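Local coordinates for D-glucosaminate-6-phosphate ammonia lyase (Salmonella typhimurium, PDB 7LCE), which belongs to the selenocysteine synthase-related branch of the pyridoxal-phosphate proteins that share the aminotransferase-like fold, at residues I79-A82 / A83-H87; T266-A270 / A271-P275; Q274-A277 / E278-A282; D289-Q292 / D293-G296; A354-V357 / A358-E362. All coordinates share one frame; numbering follows the deposited sequence.

Contact 1. Residues I79-A82 / A83-H87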
loop_
_atom_site.group_PDB
_atom_site.type_symbol
_atom_site.label_atom_id
_atom_site.label_comp_id
_atom_site.label_asym_id
_atom_site.label_seq_id
_atom_site.Cartn_x
_atom_site.Cartn_y
_atom_site.Cartn_z
ATOM N N ILE A 79 -18.833 24.352 12.232
ATOM C CA ILE A 79 -17.869 25.438 12.084
ATOM C C ILE A 79 -16.826 25.386 13.194
ATOM O O ILE A 79 -15.629 25.579 12.948
ATOM C CB ILE A 79 -18.594 26.795 12.052
ATOM C CG1 ILE A 79 -19.455 26.914 10.797
ATOM C CG2 ILE A 79 -17.599 27.938 12.109
ATOM C CD1 ILE A 79 -20.307 28.162 10.774
ATOM N N ALA A 80 -17.258 25.116 14.429
ATOM C CA ALA A 80 -16.314 25.073 15.543
ATOM C C ALA A 80 -15.274 23.979 15.341
ATOM O O ALA A 80 -14.089 24.179 15.629
ATOM C CB ALA A 80 -17.060 24.874 16.861
ATOM N N VAL A 81 -15.696 22.817 14.835
ATOM C CA VAL A 81 -14.746 21.746 14.546
ATOM C C VAL A 81 -13.788 22.176 13.444
ATOM O O VAL A 81 -12.569 21.993 13.549
ATOM C CB VAL A 81 -15.491 20.452 14.178
ATOM C CG1 VAL A 81 -14.513 19.399 13.680
ATOM C CG2 VAL A 81 -16.252 19.928 15.382
ATOM N N ALA A 82 -14.326 22.761 12.369
ATOM C CA ALA A 82 -13.472 23.272 11.302
ATOM C C ALA A 82 -12.521 24.340 11.822
ATOM O O ALA A 82 -11.382 24.443 11.350
ATOM C CB ALA A 82 -14.322 23.824 10.159
ATOM N N ALA A 83 -12.970 25.148 12.785
ATOM C CA ALA A 83 -12.082 26.126 13.403
ATOM C C ALA A 83 -10.950 25.441 14.158
ATOM O O ALA A 83 -9.804 25.908 14.134
ATOM C CB ALA A 83 -12.878 27.042 14.333
ATOM N N ALA A 84 -11.252 24.338 14.848
ATOM C CA ALA A 84 -10.217 23.638 15.604
ATOM C C ALA A 84 -9.240 22.914 14.687
ATOM O O ALA A 84 -8.068 22.746 15.043
ATOM C CB ALA A 84 -10.853 22.650 16.582
ATOM N N ILE A 85 -9.695 22.483 13.515
ATOM C CA ILE A 85 -8.831 21.751 12.596
ATOM C C ILE A 85 -8.016 22.696 11.724
ATOM O O ILE A 85 -6.818 22.483 11.523
ATOM C CB ILE A 85 -9.675 20.783 11.745
ATOM C CG1 ILE A 85 -10.338 19.737 12.641
ATOM C CG2 ILE A 85 -8.814 20.109 10.689
ATOM C CD1 ILE A 85 -11.171 18.730 11.890
ATOM N N THR A 86 -8.642 23.758 11.215
ATOM C CA THR A 86 -7.963 24.666 10.298
ATOM C C THR A 86 -7.147 25.734 11.009
ATOM O O THR A 86 -6.242 26.307 10.392
ATOM C CB THR A 86 -8.976 25.354 9.380
ATOM O OG1 THR A 86 -9.896 26.118 10.171
ATOM C CG2 THR A 86 -9.744 24.328 8.564
ATOM N N HIS A 87 -7.451 26.022 12.276
ATOM C CA HIS A 87 -6.859 27.140 13.013
ATOM C C HIS A 87 -7.076 28.471 12.304
ATOM O O HIS A 87 -6.368 29.444 12.578
ATOM C CB HIS A 87 -5.360 26.924 13.268
ATOM C CG HIS A 87 -5.062 25.826 14.240
ATOM N ND1 HIS A 87 -5.117 24.492 13.894
ATOM C CD2 HIS A 87 -4.710 25.862 15.545
ATOM C CE1 HIS A 87 -4.812 23.754 14.947
ATOM N NE2 HIS A 87 -4.559 24.562 15.961
#
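V81 overlaps I85 one helical turn further on: the two side chains run alongside each other in the same direction, with V81 CG1 3.8 Å from I85 CD1. The I85 chain is also laid against the backbone of the earlier turn, since CG1 stands beside its own backbone N (chi1 -63°) and comes 3.3 Å from V81 O. The same carbonyl receives I85 N at 2.9 Å, so the pair is joined by a main-chain bond and, further out, by an apolar overlap. Bonds A83 N to I79 O and A84 N to A80 O continue the alpha-helical pattern.

At the last turn the pattern gains a side-chain donor. A82 O accepts T86 N at 2.8 Å and T86 OG1 as well, and the two donors approach from opposite faces of the carbonyl plane. With chi1 at 61°, OG1 sits between the backbone N and the carbonyl carbon of T86, which turns it back to that oxygen. It has further partners in Q236 NE2 and G88 N, so one hydroxyl joins the helix end to the residues that follow it and to a separate loop. H87 leaves the helix with positive phi; its N gives a weak bond to A83 O. The H87 ring meets that of W229, and a calcium ion lies about 4 Å from the H87 side chain.

Helix 73-86 directly follows strand 66-70, an outermost strand of the seven-stranded mixed sheet within this chain. I79 rests on Y68 and T70 of that strand, A83 on A232 and C233 of helix 227-234, and T86 on R92 and V93 of helix 90-95.

Contact 2. Residues T266-A270 / A271-P275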
loop_
_atom_site.group_PDB
_atom_site.type_symbol
_atom_site.label_atom_id
_atom_site.label_comp_id
_atom_site.label_asym_id
_atom_site.label_seq_id
_atom_site.Cartn_x
_atom_site.Cartn_y
_atom_site.Cartn_z
ATOM N N THR A 266 -43.002 37.047 31.122
ATOM C CA THR A 266 -44.073 36.785 32.079
ATOM C C THR A 266 -44.437 35.309 31.990
ATOM O O THR A 266 -45.117 34.878 31.056
ATOM C CB THR A 266 -45.282 37.666 31.791
ATOM O OG1 THR A 266 -45.732 37.439 30.448
ATOM C CG2 THR A 266 -44.919 39.136 31.953
ATOM N N THR A 267 -43.980 34.530 32.964
ATOM C CA THR A 267 -44.301 33.113 33.000
ATOM C C THR A 267 -45.736 32.913 33.469
ATOM O O THR A 267 -46.268 33.694 34.263
ATOM C CB THR A 267 -43.339 32.366 33.924
ATOM O OG1 THR A 267 -43.376 32.953 35.232
ATOM C CG2 THR A 267 -41.917 32.437 33.385
ATOM N N VAL A 268 -46.363 31.851 32.968
ATOM C CA VAL A 268 -47.761 31.585 33.290
ATOM C C VAL A 268 -47.849 31.104 34.732
ATOM O O VAL A 268 -47.251 30.085 35.100
ATOM C CB VAL A 268 -48.363 30.562 32.320
ATOM C CG1 VAL A 268 -49.846 30.385 32.592
ATOM C CG2 VAL A 268 -48.125 30.992 30.880
ATOM N N THR A 269 -48.600 31.829 35.555
ATOM C CA THR A 269 -48.754 31.442 36.947
ATOM C C THR A 269 -49.771 30.313 37.076
ATOM O O THR A 269 -50.606 30.089 36.194
ATOM C CB THR A 269 -49.189 32.634 37.802
ATOM O OG1 THR A 269 -50.552 32.966 37.510
ATOM C CG2 THR A 269 -48.307 33.842 37.523
ATOM N N ALA A 270 -49.687 29.589 38.194
ATOM C CA ALA A 270 -50.646 28.520 38.446
ATOM C C ALA A 270 -52.062 29.065 38.567
ATOM O O ALA A 270 -53.027 28.372 38.221
ATOM C CB ALA A 270 -50.259 27.748 39.707
ATOM N N ALA A 271 -52.210 30.299 39.057
ATOM C CA ALA A 271 -53.533 30.908 39.142
ATOM C C ALA A 271 -54.154 31.076 37.760
ATOM O O ALA A 271 -55.363 30.885 37.588
ATOM C CB ALA A 271 -53.450 32.253 39.864
ATOM N N GLN A 272 -53.342 31.434 36.761
ATOM C CA GLN A 272 -53.869 31.605 35.409
ATOM C C GLN A 272 -54.314 30.273 34.821
ATOM O O GLN A 272 -55.298 30.214 34.073
ATOM C CB GLN A 272 -52.816 32.244 34.508
ATOM C CG GLN A 272 -52.454 33.671 34.859
ATOM C CD GLN A 272 -51.255 34.160 34.069
ATOM O OE1 GLN A 272 -50.186 34.402 34.628
ATOM N NE2 GLN A 272 -51.428 34.301 32.759
ATOM N N LEU A 273 -53.597 29.196 35.143
ATOM C CA LEU A 273 -53.910 27.873 34.621
ATOM C C LEU A 273 -55.124 27.251 35.298
ATOM O O LEU A 273 -55.766 26.375 34.708
ATOM C CB LEU A 273 -52.701 26.952 34.784
ATOM C CG LEU A 273 -51.505 27.275 33.891
ATOM C CD1 LEU A 273 -50.422 26.223 34.037
ATOM C CD2 LEU A 273 -51.952 27.390 32.446
ATOM N N GLN A 274 -55.446 27.688 36.513
ATOM C CA GLN A 274 -56.513 27.049 37.279
ATOM C C GLN A 274 -57.866 27.072 36.575
ATOM O O GLN A 274 -58.545 26.029 36.584
ATOM C CB GLN A 274 -56.590 27.708 38.664
ATOM C CG GLN A 274 -57.576 27.068 39.611
ATOM C CD GLN A 274 -57.262 25.616 39.886
ATOM O OE1 GLN A 274 -56.105 25.191 39.836
ATOM N NE2 GLN A 274 -58.298 24.838 40.175
ATOM N N PRO A 275 -58.324 28.178 35.969
ATOM C CA PRO A 275 -59.591 28.112 35.221
ATOM C C PRO A 275 -59.598 27.049 34.137
ATOM O O PRO A 275 -60.603 26.346 33.970
ATOM C CB PRO A 275 -59.720 29.522 34.633
ATOM C CG PRO A 275 -58.991 30.384 35.587
ATOM C CD PRO A 275 -57.823 29.564 36.053
#
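T269 and Q272 form a capping box at the start of helix 270-282, with T269 as the N-cap. In one direction T269 OG1 accepts from Q272 N at 3.3 Å; in the other, T269 N donates to Q272 OE1 at 3.2 Å, almost straight at 175° but from above the amide plane and not along a lone pair. The hydroxyl T269 OG1 gives a second bond to Q272 OE1, this one in the carbonyl plane and on a lone pair, so two donors of a single residue hold the amide oxygen. Q272 can reach them because CG stands beside its backbone N (chi1 -67°) and the chain is extended from there, crossing the threonine at about a right angle.

The residues flanking the box add a hydrophobic staple, the apolar companion of such caps: V268 CG1 lies 3.7 Å from L273 CD2, the two side chains again nearly perpendicular. L273 N donates to T269 O at 3.3 Å, the first regular bond of the helix, and Q274 N follows with a weak one to A270 O. L273 continues inward onto W300 and I302 of strand 300-306 and I290 of strand 286-292, while A270 also touches W300.

Contact 3. Residues Q274-A277 / E278-A282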
loop_
_atom_site.group_PDB
_atom_site.type_symbol
_atom_site.label_atom_id
_atom_site.label_comp_id
_atom_site.label_asym_id
_atom_site.label_seq_id
_atom_site.Cartn_x
_atom_site.Cartn_y
_atom_site.Cartn_z
ATOM N N GLN A 274 -55.446 27.688 36.513
ATOM C CA GLN A 274 -56.513 27.049 37.279
ATOM C C GLN A 274 -57.866 27.072 36.575
ATOM O O GLN A 274 -58.545 26.029 36.584
ATOM C CB GLN A 274 -56.590 27.708 38.664
ATOM C CG GLN A 274 -57.576 27.068 39.611
ATOM C CD GLN A 274 -57.262 25.616 39.886
ATOM O OE1 GLN A 274 -56.105 25.191 39.836
ATOM N NE2 GLN A 274 -58.298 24.838 40.175
ATOM N N PRO A 275 -58.324 28.178 35.969
ATOM C CA PRO A 275 -59.591 28.112 35.221
ATOM C C PRO A 275 -59.598 27.049 34.137
ATOM O O PRO A 275 -60.603 26.346 33.970
ATOM C CB PRO A 275 -59.720 29.522 34.633
ATOM C CG PRO A 275 -58.991 30.384 35.587
ATOM C CD PRO A 275 -57.823 29.564 36.053
ATOM N N VAL A 276 -58.498 26.909 33.397
ATOM C CA VAL A 276 -58.437 25.909 32.337
ATOM C C VAL A 276 -58.477 24.502 32.919
ATOM O O VAL A 276 -59.072 23.591 32.332
ATOM C CB VAL A 276 -57.178 26.127 31.477
ATOM C CG1 VAL A 276 -57.168 25.169 30.290
ATOM C CG2 VAL A 276 -57.097 27.576 31.015
ATOM N N ALA A 277 -57.849 24.298 34.081
ATOM C CA ALA A 277 -57.875 22.975 34.699
ATOM C C ALA A 277 -59.280 22.599 35.148
ATOM O O ALA A 277 -59.696 21.443 35.005
ATOM C CB ALA A 277 -56.905 22.926 35.877
ATOM N N GLU A 278 -60.030 23.564 35.685
ATOM C CA GLU A 278 -61.395 23.282 36.114
ATOM C C GLU A 278 -62.303 22.994 34.925
ATOM O O GLU A 278 -63.190 22.136 35.009
ATOM C CB GLU A 278 -61.938 24.440 36.951
ATOM C CG GLU A 278 -61.294 24.554 38.325
ATOM C CD GLU A 278 -61.805 25.737 39.123
ATOM O OE1 GLU A 278 -63.028 25.998 39.085
ATOM O OE2 GLU A 278 -60.989 26.400 39.799
ATOM N N ALA A 279 -62.098 23.701 33.811
ATOM C CA ALA A 279 -62.960 23.513 32.648
ATOM C C ALA A 279 -62.823 22.107 32.079
ATOM O O ALA A 279 -63.821 21.487 31.694
ATOM C CB ALA A 279 -62.634 24.558 31.583
ATOM N N ILE A 280 -61.596 21.590 32.017
ATOM C CA ILE A 280 -61.389 20.231 31.529
ATOM C C ILE A 280 -61.990 19.215 32.496
ATOM O O ILE A 280 -62.531 18.184 32.076
ATOM C CB ILE A 280 -59.890 19.975 31.282
ATOM C CG1 ILE A 280 -59.337 20.986 30.275
ATOM C CG2 ILE A 280 -59.656 18.554 30.788
ATOM C CD1 ILE A 280 -57.827 20.969 30.155
ATOM N N SER A 281 -61.916 19.489 33.802
ATOM C CA SER A 281 -62.461 18.560 34.787
ATOM C C SER A 281 -63.980 18.469 34.705
ATOM O O SER A 281 -64.560 17.448 35.096
ATOM C CB SER A 281 -62.027 18.975 36.191
ATOM O OG SER A 281 -60.618 19.094 36.264
ATOM N N ALA A 282 -64.641 19.527 34.230
ATOM C CA ALA A 282 -66.085 19.476 34.032
ATOM C C ALA A 282 -66.473 18.474 32.953
ATOM O O ALA A 282 -67.581 17.926 32.987
ATOM C CB ALA A 282 -66.619 20.864 33.680
#
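Q274 NE2 donates to E278 OE2 at 3.1 Å, an amide-to-carboxylate bond between positions four apart on the outer side of helix 270-282. It is fairly straight (163°). The acceptor lies in the plane of the Q274 amide and is met on its anti side, a little out of the carboxylate plane, with the two flat groups turned 52° from each other. Each chain supplies half of the approach. Q274 bends at chi2, whereas E278 starts beside its own backbone N and then runs extended, passing CG within 3.5 Å of Q274 NE2. Beneath them E278 N bonds to Q274 O, so the pair is joined through main chain and side chain alike. Both residues also touch a crystal neighbour, which may influence their tips.

The regular bonds A279 N to P275 O and I280 N to V276 O make up the next shell. Although P275 has no N-H for the turn before it, where the helix kinks, its carbonyl still serves the turn after. I280 follows V276 on the inner face, its CG1 coming 3.3 Å from V276 O.

Further out, neighbouring elements cover that face. V276 and A279 meet V357 of helix 352-365, I280 meets L360 of the same helix and L286 and A288 of strand 286-292, and V276 also touches I302.

Near the far end A277 O has two donors: S281 N at 3.2 Å and S281 OG at 2.8 Å, which reach it from opposite faces of the carbonyl plane, while the same OG is hydrogen-bonded to A288 N.

Contact 4. Residues D289-Q292 / D293-G296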
loop_
_atom_site.group_PDB
_atom_site.type_symbol
_atom_site.label_atom_id
_atom_site.label_comp_id
_atom_site.label_asym_id
_atom_site.label_seq_id
_atom_site.Cartn_x
_atom_site.Cartn_y
_atom_site.Cartn_z
ATOM N N ASP A 289 -55.316 18.833 36.513
ATOM C CA ASP A 289 -54.737 19.495 37.673
ATOM C C ASP A 289 -53.384 20.064 37.273
ATOM O O ASP A 289 -52.741 19.574 36.342
ATOM C CB ASP A 289 -54.569 18.549 38.865
ATOM C CG ASP A 289 -53.661 17.376 38.556
ATOM O OD1 ASP A 289 -53.948 16.635 37.592
ATOM O OD2 ASP A 289 -52.656 17.201 39.278
ATOM N N ILE A 290 -52.971 21.109 37.975
ATOM C CA ILE A 290 -51.701 21.779 37.717
ATOM C C ILE A 290 -50.587 21.088 38.491
ATOM O O ILE A 290 -50.750 20.732 39.664
ATOM C CB ILE A 290 -51.802 23.269 38.084
ATOM C CG1 ILE A 290 -53.038 23.876 37.418
ATOM C CG2 ILE A 290 -50.541 24.015 37.677
ATOM C CD1 ILE A 290 -53.363 25.262 37.894
ATOM N N GLU A 291 -49.441 20.911 37.831
ATOM C CA GLU A 291 -48.291 20.230 38.412
ATOM C C GLU A 291 -47.029 20.992 38.039
ATOM O O GLU A 291 -46.791 21.263 36.858
ATOM C CB GLU A 291 -48.199 18.776 37.925
ATOM C CG GLU A 291 -47.137 17.946 38.634
ATOM C CD GLU A 291 -46.633 16.787 37.789
ATOM O OE1 GLU A 291 -46.860 16.794 36.559
ATOM O OE2 GLU A 291 -46.004 15.868 38.358
ATOM N N GLN A 292 -46.235 21.343 39.047
ATOM C CA GLN A 292 -44.954 21.995 38.826
ATOM C C GLN A 292 -43.883 20.998 38.388
ATOM O O GLN A 292 -43.968 19.795 38.642
ATOM C CB GLN A 292 -44.510 22.736 40.088
ATOM C CG GLN A 292 -43.604 23.926 39.817
ATOM C CD GLN A 292 -43.067 24.551 41.084
ATOM O OE1 GLN A 292 -43.587 24.315 42.175
ATOM N NE2 GLN A 292 -41.999 25.330 40.953
ATOM N N ASP A 293 -42.860 21.531 37.722
ATOM C CA ASP A 293 -41.731 20.742 37.246
ATOM C C ASP A 293 -40.915 20.188 38.414
ATOM O O ASP A 293 -40.759 20.835 39.453
ATOM C CB ASP A 293 -40.850 21.577 36.321
ATOM C CG ASP A 293 -39.812 20.741 35.596
ATOM O OD1 ASP A 293 -40.203 19.771 34.914
ATOM O OD2 ASP A 293 -38.607 21.047 35.719
ATOM N N GLU A 294 -40.410 18.963 38.228
ATOM C CA GLU A 294 -39.694 18.241 39.282
ATOM C C GLU A 294 -38.565 19.062 39.902
ATOM O O GLU A 294 -38.486 19.199 41.128
ATOM C CB GLU A 294 -39.138 16.931 38.722
ATOM C CG GLU A 294 -40.200 15.930 38.306
ATOM C CD GLU A 294 -40.924 15.318 39.490
ATOM O OE1 GLU A 294 -40.318 15.221 40.579
ATOM O OE2 GLU A 294 -42.104 14.938 39.329
ATOM N N ALA A 295 -37.671 19.603 39.071
ATOM C CA ALA A 295 -36.548 20.412 39.544
ATOM C C ALA A 295 -36.988 21.651 40.325
ATOM O O ALA A 295 -36.148 22.437 40.772
ATOM C CB ALA A 295 -35.652 20.820 38.369
ATOM N N GLY A 296 -38.299 21.835 40.488
ATOM C CA GLY A 296 -38.864 22.969 41.190
ATOM C C GLY A 296 -38.910 24.274 40.424
ATOM O O GLY A 296 -39.448 25.256 40.954
#
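Q292 NE2 lies next to G296 O, at a nominal 2.6 Å that is doubtful at this resolution, and the angle is poor for a hydrogen bond. The amide bonds instead to R297 O, one residue further along, and the Q292 side chain also touches W300. Q292 CG is anti to its backbone N and the chain is extended beyond it, which carries the amide across to the returning chain.

Here strand 286-292 turns back toward strand 300-306 as a beta hairpin, and this is the closely knit part of the contact. A type I turn runs from D293 to G296, whose positive phi (78°) is readily adopted by glycine. The bond from G296 N to D293 O across the turn is less certain, since that nitrogen is crowded in the model. D293 forms salt bridges through both oxygens, OD2 to R297 NH2 and OD1 to R301 NH1, and a backbone bond of D293 with I299 joins the two arms.

The looser side carries E291 and E294. E294 bends at chi2 (-71°), bringing its end back toward the strand, and E294 OE2 stops 4.1 Å from E291 OE2. The two carboxylate planes are nearly perpendicular. E291 has a long, weak ion pair with R303 NH1, and a calcium ion lies about 6 Å from its side chain.

The charges are thus unevenly matched: the aspartate is held between two arginines, whereas the two glutamates probably repel each other mildly, an effect that R303, the calcium ion and solvent may soften.

Contact 5. Residues A354-V357 / A358-E362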
loop_
_atom_site.group_PDB
_atom_site.type_symbol
_atom_site.label_atom_id
_atom_site.label_comp_id
_atom_site.label_asym_id
_atom_site.label_seq_id
_atom_site.Cartn_x
_atom_site.Cartn_y
_atom_site.Cartn_z
ATOM N N ALA A 354 -58.477 28.195 25.226
ATOM C CA ALA A 354 -59.909 27.960 25.105
ATOM C C ALA A 354 -60.210 26.985 23.976
ATOM O O ALA A 354 -61.154 26.193 24.071
ATOM C CB ALA A 354 -60.644 29.280 24.878
ATOM N N LEU A 355 -59.420 27.032 22.901
ATOM C CA LEU A 355 -59.640 26.130 21.777
ATOM C C LEU A 355 -59.352 24.683 22.162
ATOM O O LEU A 355 -60.054 23.766 21.718
ATOM C CB LEU A 355 -58.767 26.556 20.598
ATOM C CG LEU A 355 -59.045 27.962 20.065
ATOM C CD1 LEU A 355 -58.044 28.344 18.985
ATOM C CD2 LEU A 355 -60.469 28.050 19.539
ATOM N N ILE A 356 -58.332 24.459 22.997
ATOM C CA ILE A 356 -57.992 23.098 23.407
ATOM C C ILE A 356 -59.122 22.487 24.223
ATOM O O ILE A 356 -59.457 21.306 24.058
ATOM C CB ILE A 356 -56.660 23.082 24.181
ATOM C CG1 ILE A 356 -55.522 23.606 23.305
ATOM C CG2 ILE A 356 -56.342 21.679 24.665
ATOM C CD1 ILE A 356 -54.175 23.610 23.994
ATOM N N VAL A 357 -59.732 23.276 25.110
ATOM C CA VAL A 357 -60.851 22.768 25.897
ATOM C C VAL A 357 -62.033 22.446 24.992
ATOM O O VAL A 357 -62.742 21.454 25.201
ATOM C CB VAL A 357 -61.236 23.777 26.994
ATOM C CG1 VAL A 357 -62.287 23.182 27.910
ATOM C CG2 VAL A 357 -60.009 24.190 27.790
ATOM N N ALA A 358 -62.260 23.274 23.969
ATOM C CA ALA A 358 -63.358 23.020 23.043
ATOM C C ALA A 358 -63.138 21.726 22.268
ATOM O O ALA A 358 -64.072 20.932 22.096
ATOM C CB ALA A 358 -63.521 24.199 22.085
ATOM N N ARG A 359 -61.913 21.494 21.790
ATOM C CA ARG A 359 -61.635 20.248 21.085
ATOM C C ARG A 359 -61.760 19.055 22.024
ATOM O O ARG A 359 -62.254 17.994 21.628
ATOM C CB ARG A 359 -60.242 20.288 20.461
ATOM C CG ARG A 359 -59.863 19.020 19.709
ATOM C CD ARG A 359 -60.602 18.942 18.378
ATOM N NE ARG A 359 -60.287 17.730 17.631
ATOM C CZ ARG A 359 -61.113 16.703 17.487
ATOM N NH1 ARG A 359 -62.330 16.720 18.005
ATOM N NH2 ARG A 359 -60.714 15.640 16.796
ATOM N N LEU A 360 -61.323 19.216 23.277
ATOM C CA LEU A 360 -61.494 18.152 24.259
ATOM C C LEU A 360 -62.970 17.886 24.512
ATOM O O LEU A 360 -63.388 16.731 24.654
ATOM C CB LEU A 360 -60.784 18.510 25.564
ATOM C CG LEU A 360 -59.260 18.409 25.588
ATOM C CD1 LEU A 360 -58.724 18.903 26.923
ATOM C CD2 LEU A 360 -58.818 16.980 25.322
ATOM N N ARG A 361 -63.774 18.947 24.568
ATOM C CA ARG A 361 -65.209 18.770 24.748
ATOM C C ARG A 361 -65.830 18.091 23.532
ATOM O O ARG A 361 -66.685 17.208 23.676
ATOM C CB ARG A 361 -65.870 20.125 25.001
ATOM C CG ARG A 361 -67.281 20.042 25.551
ATOM C CD ARG A 361 -67.826 21.421 25.896
ATOM N NE ARG A 361 -67.033 22.120 26.900
ATOM C CZ ARG A 361 -66.276 23.180 26.646
ATOM N NH1 ARG A 361 -66.160 23.669 25.421
ATOM N NH2 ARG A 361 -65.623 23.766 27.646
ATOM N N GLU A 362 -65.406 18.484 22.325
ATOM C CA GLU A 362 -65.921 17.855 21.111
ATOM C C GLU A 362 -65.542 16.380 21.043
ATOM O O GLU A 362 -66.355 15.542 20.636
ATOM C CB GLU A 362 -65.410 18.592 19.873
ATOM C CG GLU A 362 -65.975 18.062 18.563
ATOM C CD GLU A 362 -65.418 18.778 17.347
ATOM O OE1 GLU A 362 -64.345 19.410 17.463
ATOM O OE2 GLU A 362 -66.059 18.716 16.277
#
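R361 can be followed back over V357 from CB to its guanidinium. CB begins 3.4 Å from V357 O, the carbonyl that also accepts R361 N at 2.8 Å. CG is anti to the backbone N (chi1 -165°), the chain runs on extended, and a bend at chi3 (-60°) then folds the end toward the preceding turn. CZ arrives 4.2 Å from V357 CG1, and NH2 comes nearer, at 3.4 Å from the same methyl. V357 O lies over one face of the flat group, offset toward its rim and 4.1 Å from NH1, too far for a hydrogen bond. The guanidinium thus lies back across V357 CG1 and the V357 carbonyl, at the border between the buried valine and the exposed side of the helix.

Inward, L360 places CG 3.3 Å from I356 O, and its CD1 loosely meets I356 CG2. Bonds from A358, R359 and L360 N to the carbonyls four residues earlier keep the turns regular. R359 takes another course: its NH1 forms a salt bridge with E362 OE1 at 3.4 Å, while NH2 makes a weak bond to Q321 O.

Neighbours surround the apolar side: V357 and L360 face helix 270-282, L355 and I356 strand 13-17, and L360 also V318 and L322 of helix 315-324 and F341. This is an amphipathic helix packed in a mixed helix-and-strand layer, its aliphatic residues turned inward and R361 to the surface.

Contact 1 comes first along the chain, on helix 73-86 beside the seven-stranded mixed sheet; its centre is about 42 to 53 Å from those of the other four, across the chain's centre. Contact 2 opens helix 270-282 after the loop from helix 248-262, and contact 3 overlaps it through Q274 and P275 and continues that helix. Contact 4 then starts the hairpin between strands 286-292 and 300-306; its I290 CD1 packs 3.6 Å from L273 CB of contact 2. Contact 5, near the C terminus, returns to contact 3, with V357 CG2 3.9 Å from V276 CG1. None nests; apart from that overlap all are in series, and 2 to 5 join two helices to the antiparallel sheet.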